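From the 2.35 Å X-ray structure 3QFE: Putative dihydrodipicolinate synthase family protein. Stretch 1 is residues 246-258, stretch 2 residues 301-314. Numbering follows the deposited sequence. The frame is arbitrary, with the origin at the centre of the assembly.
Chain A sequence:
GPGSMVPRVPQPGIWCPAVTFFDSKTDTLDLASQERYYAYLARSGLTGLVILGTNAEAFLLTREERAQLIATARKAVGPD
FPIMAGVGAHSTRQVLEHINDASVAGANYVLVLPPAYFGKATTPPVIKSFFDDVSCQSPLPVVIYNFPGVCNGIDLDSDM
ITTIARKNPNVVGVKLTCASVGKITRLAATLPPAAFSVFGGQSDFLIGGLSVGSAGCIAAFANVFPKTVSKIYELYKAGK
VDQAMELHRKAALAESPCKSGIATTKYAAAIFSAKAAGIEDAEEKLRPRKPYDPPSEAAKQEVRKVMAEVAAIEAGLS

Stretch 1, residues 246-258: ELHRKAALAESPC
Stretch 2 301-314: QEVRKVMAEVAAIE

The first stretch begins as a helix that enters from earlier in the chain and gives way to a loop that carries Pro257. Facing it, 301-314 is helical and continues at both ends, but it is kinked where the N atoms of Glu309 and Val310 make no bond to the preceding turn; just before, Met307 sits at phi/psi -103/-4. The helices run nearly antiparallel, at 154° between N-to-C directions, and their axes approach to 8.7 Å. The register descends on one side as it climbs on the other: Ala251 CA lies 6.4 Å from Val310 CA, Ala254 CA 4.9 Å from Met307 CA, and Pro257 CA 6.9 Å from Val303 CA. Helical order in the first stretch rests on bonds such as Ala254 N to Lys250 O (3.1 Å); Glu255 N to Ala251 O (3.0 Å) is weak, as is Ser256 N to Leu253 O (3.4 Å).

The closest CA pair of the register involves a small residue. Ala254 points toward the partner, its CB 3.7 Å from Val310 CG2 (chi1 t) and 4.3 Å from Met307 CG, while its O lies 3.6 Å from that same CG. Met307 leaves its backbone sideways, but an extended m, t, t chain brings its end nearer, with CE 4.4 Å from Pro257 CG. Val310 CG2 also packs 3.5 Å from Lys250 O, so side chain meets backbone directly.

Beyond the helical residues Pro257, at phi/psi -51/106 and with a C-gamma exo ring, prolongs the apolar surface: its CD is 4.1 Å from Val306 CG1 and its CG 4.4 Å from Val303 CG2. Val306 (chi1 t) also sets CG1 3.7 Å from Ala254 O.

Toward the other end, Leu247 (t, p) starts sideways, yet its CD1 reaches within 3.8 Å of Ile313 CG2. Ile313 (m, t) places CD1 3.6 Å from Lys250 CD, so the lysine's CD methylene serves as packing surface. Lys250 is m, t, t, p; its NZ makes a long salt bridge with Glu246 OE2 (3.7 Å) inside its own helix, whereas its CE lies 3.5 Å from Glu309 OE1.

No direct hydrogen bond joins the stretches. Instead a water donates to Lys250 O (2.8 Å from the water O) and to Glu309 OE2 (3.2 Å from the water O), with Glu309 extended, t at chi1 and chi2. The rule is apolar packing around a close alanine, with a water bridge as its polar link; the whole contact buries 565 Å² over both sides.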

ATOM      1  N   GLU A 246      -0.498  22.633  -6.606  1.00 56.91           N
ATOM      2  CA  GLU A 246       0.890  23.083  -6.663  1.00 56.47           C
ATOM      3  C   GLU A 246       1.840  22.108  -5.946  1.00 53.52           C
ATOM      4  O   GLU A 246       2.880  21.759  -6.483  1.00 53.21           O
ATOM      5  CB  GLU A 246       1.016  24.513  -6.116  1.00 57.77           C
ATOM      6  CG  GLU A 246       2.433  25.137  -6.161  1.00 60.96           C
ATOM      7  CD  GLU A 246       3.044  25.214  -7.576  1.00 66.48           C
ATOM      8  OE1 GLU A 246       3.135  26.340  -8.130  1.00 69.83           O
ATOM      9  OE2 GLU A 246       3.441  24.154  -8.131  1.00 66.12           O
ATOM     10  N   LEU A 247       1.467  21.641  -4.756  1.00 51.37           N
ATOM     11  CA  LEU A 247       2.290  20.674  -4.011  1.00 48.72           C
ATOM     12  C   LEU A 247       2.256  19.278  -4.672  1.00 48.02           C
ATOM     13  O   LEU A 247       3.288  18.581  -4.774  1.00 46.33           O
ATOM     14  CB  LEU A 247       1.822  20.588  -2.558  1.00 47.50           C
ATOM     15  CG  LEU A 247       2.689  19.788  -1.569  1.00 46.30           C
ATOM     16  CD1 LEU A 247       4.022  20.496  -1.303  1.00 45.16           C
ATOM     17  CD2 LEU A 247       1.937  19.546  -0.248  1.00 45.04           C
ATOM     18  N   HIS A 248       1.063  18.888  -5.125  1.00 48.11           N
ATOM     19  CA  HIS A 248       0.878  17.648  -5.867  1.00 48.20           C
ATOM     20  C   HIS A 248       1.796  17.581  -7.081  1.00 48.98           C
ATOM     21  O   HIS A 248       2.426  16.561  -7.342  1.00 47.99           O
ATOM     22  CB  HIS A 248      -0.586  17.468  -6.265  1.00 49.13           C
ATOM     23  CG  HIS A 248      -0.877  16.151  -6.907  1.00 49.35           C
ATOM     24  ND1 HIS A 248      -1.998  15.934  -7.676  1.00 52.47           N
ATOM     25  CD2 HIS A 248      -0.183  14.988  -6.919  1.00 48.75           C
ATOM     26  CE1 HIS A 248      -1.992  14.689  -8.120  1.00 52.94           C
ATOM     27  NE2 HIS A 248      -0.899  14.094  -7.678  1.00 50.85           N
ATOM     28  N   ARG A 249       1.878  18.690  -7.798  1.00 51.08           N
ATOM     29  CA  ARG A 249       2.740  18.813  -8.960  1.00 53.26           C
ATOM     30  C   ARG A 249       4.197  18.481  -8.613  1.00 51.76           C
ATOM     31  O   ARG A 249       4.808  17.611  -9.232  1.00 51.57           O
ATOM     32  CB  ARG A 249       2.654  20.237  -9.481  1.00 55.12           C
ATOM     33  CG  ARG A 249       2.338  20.367 -10.913  1.00 60.09           C
ATOM     34  CD  ARG A 249       2.541  21.820 -11.285  1.00 66.80           C
ATOM     35  NE  ARG A 249       1.505  22.325 -12.178  1.00 72.63           N
ATOM     36  CZ  ARG A 249       0.548  23.184 -11.819  1.00 75.80           C
ATOM     37  NH1 ARG A 249       0.473  23.645 -10.565  1.00 74.50           N
ATOM     38  NH2 ARG A 249      -0.331  23.596 -12.729  1.00 77.75           N
ATOM     39  N   LYS A 250       4.738  19.187  -7.623  1.00 51.05           N
ATOM     40  CA  LYS A 250       6.097  18.941  -7.130  1.00 50.21           C
ATOM     41  C   LYS A 250       6.338  17.488  -6.745  1.00 48.69           C
ATOM     42  O   LYS A 250       7.389  16.931  -7.051  1.00 47.90           O
ATOM     43  CB  LYS A 250       6.398  19.842  -5.938  1.00 49.39           C
ATOM     44  CG  LYS A 250       6.425  21.310  -6.309  1.00 52.15           C
ATOM     45  CD  LYS A 250       7.059  22.125  -5.212  1.00 53.38           C
ATOM     46  CE  LYS A 250       7.299  23.559  -5.630  1.00 56.37           C
ATOM     47  NZ  LYS A 250       6.061  24.370  -5.490  1.00 58.77           N
ATOM     48  N   ALA A 251       5.354  16.892  -6.081  1.00 48.39           N
ATOM     49  CA  ALA A 251       5.464  15.527  -5.595  1.00 48.48           C
ATOM     50  C   ALA A 251       5.399  14.532  -6.750  1.00 50.17           C
ATOM     51  O   ALA A 251       6.109  13.530  -6.748  1.00 49.98           O
ATOM     52  CB  ALA A 251       4.388  15.228  -4.558  1.00 47.03           C
ATOM     53  N   ALA A 252       4.561  14.811  -7.742  1.00 52.53           N
ATOM     54  CA  ALA A 252       4.449  13.926  -8.901  1.00 54.27           C
ATOM     55  C   ALA A 252       5.752  13.937  -9.701  1.00 55.71           C
ATOM     56  O   ALA A 252       6.195  12.900 -10.190  1.00 55.78           O
ATOM     57  CB  ALA A 252       3.268  14.322  -9.767  1.00 55.32           C
ATOM     58  N   LEU A 253       6.362  15.115  -9.805  1.00 57.54           N
ATOM     59  CA  LEU A 253       7.682  15.295 -10.416  1.00 59.59           C
ATOM     60  C   LEU A 253       8.738  14.438  -9.728  1.00 59.41           C
ATOM     61  O   LEU A 253       9.514  13.754 -10.384  1.00 60.43           O
ATOM     62  CB  LEU A 253       8.090  16.760 -10.306  1.00 59.67           C
ATOM     63  CG  LEU A 253       8.665  17.521 -11.481  1.00 61.84           C
ATOM     64  CD1 LEU A 253       7.850  17.277 -12.734  1.00 62.45           C
ATOM     65  CD2 LEU A 253       8.678  19.009 -11.127  1.00 61.64           C
ATOM     66  N   ALA A 254       8.743  14.471  -8.399  1.00 59.26           N
ATOM     67  CA  ALA A 254       9.720  13.755  -7.600  1.00 59.66           C
ATOM     68  C   ALA A 254       9.521  12.240  -7.654  1.00 60.40           C
ATOM     69  O   ALA A 254      10.467  11.487  -7.477  1.00 59.85           O
ATOM     70  CB  ALA A 254       9.684  14.245  -6.172  1.00 57.95           C
ATOM     71  N   GLU A 255       8.293  11.811  -7.918  1.00 62.54           N
ATOM     72  CA  GLU A 255       7.961  10.396  -7.980  1.00 64.62           C
ATOM     73  C   GLU A 255       8.508   9.641  -9.212  1.00 67.05           C
ATOM     74  O   GLU A 255       8.549   8.408  -9.213  1.00 66.92           O
ATOM     75  CB  GLU A 255       6.450  10.189  -7.840  1.00 64.48           C
ATOM     76  CG  GLU A 255       6.104   8.797  -7.311  1.00 65.59           C
ATOM     77  CD  GLU A 255       4.627   8.588  -7.053  1.00 67.50           C
ATOM     78  OE1 GLU A 255       3.838   9.541  -7.255  1.00 68.69           O
ATOM     79  OE2 GLU A 255       4.268   7.457  -6.633  1.00 68.10           O
ATOM     80  N   SER A 256       8.913  10.379 -10.246  1.00 70.54           N
ATOM     81  CA  SER A 256       9.556   9.831 -11.469  1.00 73.62           C
ATOM     82  C   SER A 256      10.166   8.404 -11.364  1.00 74.28           C
ATOM     83  O   SER A 256       9.594   7.457 -11.920  1.00 74.53           O
ATOM     84  CB  SER A 256      10.571  10.842 -12.028  1.00 74.88           C
ATOM     85  OG  SER A 256      11.370  10.283 -13.060  1.00 77.33           O
ATOM     86  N   PRO A 257      11.302   8.239 -10.625  1.00 74.85           N
ATOM     87  CA  PRO A 257      11.947   6.907 -10.516  1.00 75.29           C
ATOM     88  C   PRO A 257      11.024   5.722 -10.109  1.00 74.90           C
ATOM     89  O   PRO A 257      10.617   5.609  -8.943  1.00 73.65           O
ATOM     90  CB  PRO A 257      13.049   7.140  -9.467  1.00 74.41           C
ATOM     91  CG  PRO A 257      13.356   8.618  -9.555  1.00 74.49           C
ATOM     92  CD  PRO A 257      12.009   9.243  -9.793  1.00 74.30           C
ATOM     93  N   CYS A 258      10.705   4.865 -11.088  1.00 76.26           N
ATOM     94  CA  CYS A 258       9.938   3.625 -10.875  1.00 75.82           C
ATOM     95  C   CYS A 258      10.259   2.609 -11.975  1.00 77.05           C
ATOM     96  O   CYS A 258      11.429   2.317 -12.237  1.00 77.50           O
ATOM     97  CB  CYS A 258       8.426   3.894 -10.835  1.00 75.56           C
ATOM     98  N   GLN A 301      22.155   8.381  -7.908  1.00 50.26           N
ATOM     99  CA  GLN A 301      22.410   9.817  -8.102  1.00 50.89           C
ATOM    100  C   GLN A 301      21.114  10.530  -8.523  1.00 50.63           C
ATOM    101  O   GLN A 301      20.753  11.551  -7.934  1.00 49.94           O
ATOM    102  CB  GLN A 301      23.562  10.073  -9.077  1.00 52.61           C
ATOM    103  N   GLU A 302      20.393   9.941  -9.484  1.00 51.40           N
ATOM    104  CA  GLU A 302      19.106  10.458  -9.986  1.00 51.68           C
ATOM    105  C   GLU A 302      18.070  10.677  -8.859  1.00 48.61           C
ATOM    106  O   GLU A 302      17.411  11.711  -8.796  1.00 47.81           O
ATOM    107  CB  GLU A 302      18.543   9.515 -11.063  1.00 52.95           C
ATOM    108  CG  GLU A 302      17.576  10.144 -12.103  1.00 58.27           C
ATOM    109  CD  GLU A 302      16.884   9.078 -12.995  1.00 64.46           C
ATOM    110  OE1 GLU A 302      17.562   8.441 -13.844  1.00 68.65           O
ATOM    111  OE2 GLU A 302      15.656   8.872 -12.850  1.00 65.21           O
ATOM    112  N   VAL A 303      17.948   9.699  -7.970  1.00 46.53           N
ATOM    113  CA  VAL A 303      17.053   9.807  -6.830  1.00 43.81           C
ATOM    114  C   VAL A 303      17.362  11.047  -5.997  1.00 43.52           C
ATOM    115  O   VAL A 303      16.462  11.827  -5.692  1.00 42.67           O
ATOM    116  CB  VAL A 303      17.098   8.537  -5.976  1.00 42.52           C
ATOM    117  CG1 VAL A 303      16.294   8.720  -4.667  1.00 40.13           C
ATOM    118  CG2 VAL A 303      16.548   7.371  -6.784  1.00 42.57           C
ATOM    119  N   ARG A 304      18.637  11.240  -5.670  1.00 44.06           N
ATOM    120  CA  ARG A 304      19.060  12.364  -4.852  1.00 44.19           C
ATOM    121  C   ARG A 304      18.806  13.709  -5.540  1.00 45.54           C
ATOM    122  O   ARG A 304      18.378  14.663  -4.893  1.00 44.87           O
ATOM    123  CB  ARG A 304      20.525  12.223  -4.439  1.00 44.57           C
ATOM    124  CG  ARG A 304      20.848  10.882  -3.784  1.00 44.85           C
ATOM    125  CD  ARG A 304      22.242  10.835  -3.148  1.00 48.40           C
ATOM    126  NE  ARG A 304      23.316  10.877  -4.149  1.00 53.17           N
ATOM    127  CZ  ARG A 304      24.003   9.818  -4.592  1.00 55.25           C
ATOM    128  NH1 ARG A 304      23.760   8.596  -4.129  1.00 54.65           N
ATOM    129  NH2 ARG A 304      24.950   9.984  -5.506  1.00 57.21           N
ATOM    130  N   LYS A 305      19.044  13.784  -6.849  1.00 47.23           N
ATOM    131  CA  LYS A 305      18.837  15.037  -7.578  1.00 48.58           C
ATOM    132  C   LYS A 305      17.348  15.366  -7.696  1.00 48.28           C
ATOM    133  O   LYS A 305      16.913  16.460  -7.319  1.00 48.59           O
ATOM    134  CB  LYS A 305      19.479  14.999  -8.977  1.00 50.99           C
ATOM    135  N   VAL A 306      16.578  14.400  -8.184  1.00 47.42           N
ATOM    136  CA  VAL A 306      15.181  14.595  -8.529  1.00 47.15           C
ATOM    137  C   VAL A 306      14.254  14.740  -7.321  1.00 45.44           C
ATOM    138  O   VAL A 306      13.170  15.302  -7.440  1.00 46.21           O
ATOM    139  CB  VAL A 306      14.701  13.443  -9.453  1.00 47.81           C
ATOM    140  CG1 VAL A 306      13.196  13.144  -9.299  1.00 46.57           C
ATOM    141  CG2 VAL A 306      15.080  13.748 -10.896  1.00 49.17           C
ATOM    142  N   MET A 307      14.675  14.245  -6.165  1.00 43.35           N
ATOM    143  CA  MET A 307      13.835  14.306  -4.970  1.00 41.10           C
ATOM    144  C   MET A 307      14.239  15.399  -3.959  1.00 40.55           C
ATOM    145  O   MET A 307      13.551  15.587  -2.955  1.00 39.05           O
ATOM    146  CB  MET A 307      13.799  12.940  -4.289  1.00 39.61           C
ATOM    147  CG  MET A 307      13.130  11.857  -5.082  1.00 40.52           C
ATOM    148  SD  MET A 307      12.927  10.361  -4.081  1.00 43.99           S
ATOM    149  CE  MET A 307      12.291   9.232  -5.314  1.00 43.93           C
ATOM    150  N   ALA A 308      15.335  16.113  -4.236  1.00 41.51           N
ATOM    151  CA  ALA A 308      15.904  17.108  -3.312  1.00 41.79           C
ATOM    152  C   ALA A 308      14.943  18.213  -2.902  1.00 42.25           C
ATOM    153  O   ALA A 308      14.954  18.651  -1.724  1.00 41.96           O
ATOM    154  CB  ALA A 308      17.175  17.726  -3.881  1.00 42.81           C
ATOM    155  N   GLU A 309      14.123  18.661  -3.859  1.00 42.92           N
ATOM    156  CA  GLU A 309      13.178  19.749  -3.605  1.00 43.47           C
ATOM    157  C   GLU A 309      12.066  19.309  -2.648  1.00 41.19           C
ATOM    158  O   GLU A 309      11.747  20.017  -1.703  1.00 40.58           O
ATOM    159  CB  GLU A 309      12.577  20.320  -4.896  1.00 44.65           C
ATOM    160  CG  GLU A 309      11.555  21.432  -4.633  1.00 47.83           C
ATOM    161  CD  GLU A 309      10.925  22.038  -5.905  1.00 53.46           C
ATOM    162  OE1 GLU A 309      10.803  23.278  -5.973  1.00 54.20           O
ATOM    163  OE2 GLU A 309      10.532  21.281  -6.823  1.00 57.87           O
ATOM    164  N   VAL A 310      11.475  18.149  -2.917  1.00 39.95           N
ATOM    165  CA  VAL A 310      10.427  17.599  -2.055  1.00 38.11           C
ATOM    166  C   VAL A 310      10.987  17.202  -0.673  1.00 36.51           C
ATOM    167  O   VAL A 310      10.298  17.340   0.326  1.00 36.62           O
ATOM    168  CB  VAL A 310       9.683  16.445  -2.766  1.00 38.08           C
ATOM    169  CG1 VAL A 310       8.762  15.701  -1.813  1.00 36.67           C
ATOM    170  CG2 VAL A 310       8.870  17.012  -3.925  1.00 39.28           C
ATOM    171  N   ALA A 311      12.238  16.755  -0.618  1.00 35.75           N
ATOM    172  CA  ALA A 311      12.923  16.544   0.659  1.00 34.98           C
ATOM    173  C   ALA A 311      12.936  17.815   1.504  1.00 34.92           C
ATOM    174  O   ALA A 311      12.666  17.757   2.708  1.00 34.69           O
ATOM    175  CB  ALA A 311      14.352  16.024   0.459  1.00 34.84           C
ATOM    176  N   ALA A 312      13.223  18.953   0.881  1.00 35.41           N
ATOM    177  CA  ALA A 312      13.244  20.226   1.611  1.00 36.17           C
ATOM    178  C   ALA A 312      11.854  20.606   2.105  1.00 35.97           C
ATOM    179  O   ALA A 312      11.699  21.154   3.196  1.00 35.38           O
ATOM    180  CB  ALA A 312      13.845  21.351   0.763  1.00 37.23           C
ATOM    181  N   ILE A 313      10.846  20.282   1.303  1.00 36.35           N
ATOM    182  CA  ILE A 313       9.450  20.499   1.696  1.00 35.75           C
ATOM    183  C   ILE A 313       9.073  19.606   2.883  1.00 34.63           C
ATOM    184  O   ILE A 313       8.415  20.067   3.825  1.00 34.09           O
ATOM    185  CB  ILE A 313       8.488  20.280   0.510  1.00 36.32           C
ATOM    186  CG1 ILE A 313       8.593  21.462  -0.492  1.00 37.05           C
ATOM    187  CG2 ILE A 313       7.042  20.063   0.995  1.00 34.59           C
ATOM    188  CD1 ILE A 313       7.896  21.177  -1.813  1.00 35.64           C
ATOM    189  N   GLU A 314       9.500  18.343   2.827  1.00 33.60           N
ATOM    190  CA  GLU A 314       9.254  17.398   3.914  1.00 32.37           C
ATOM    191  C   GLU A 314       9.970  17.819   5.224  1.00 32.35           C
ATOM    192  O   GLU A 314       9.401  17.717   6.305  1.00 30.98           O
ATOM    193  CB  GLU A 314       9.691  16.006   3.492  1.00 32.07           C
ATOM    194  CG  GLU A 314       9.491  14.904   4.556  1.00 32.02           C
ATOM    195  CD  GLU A 314       8.101  14.273   4.531  1.00 36.33           C
ATOM    196  OE1 GLU A 314       7.222  14.714   3.750  1.00 40.38           O
ATOM    197  OE2 GLU A 314       7.867  13.323   5.297  1.00 37.65           O
TER
HETATM  198  O   HOH W   1       9.884  18.189  -7.244  1.00 34.56           O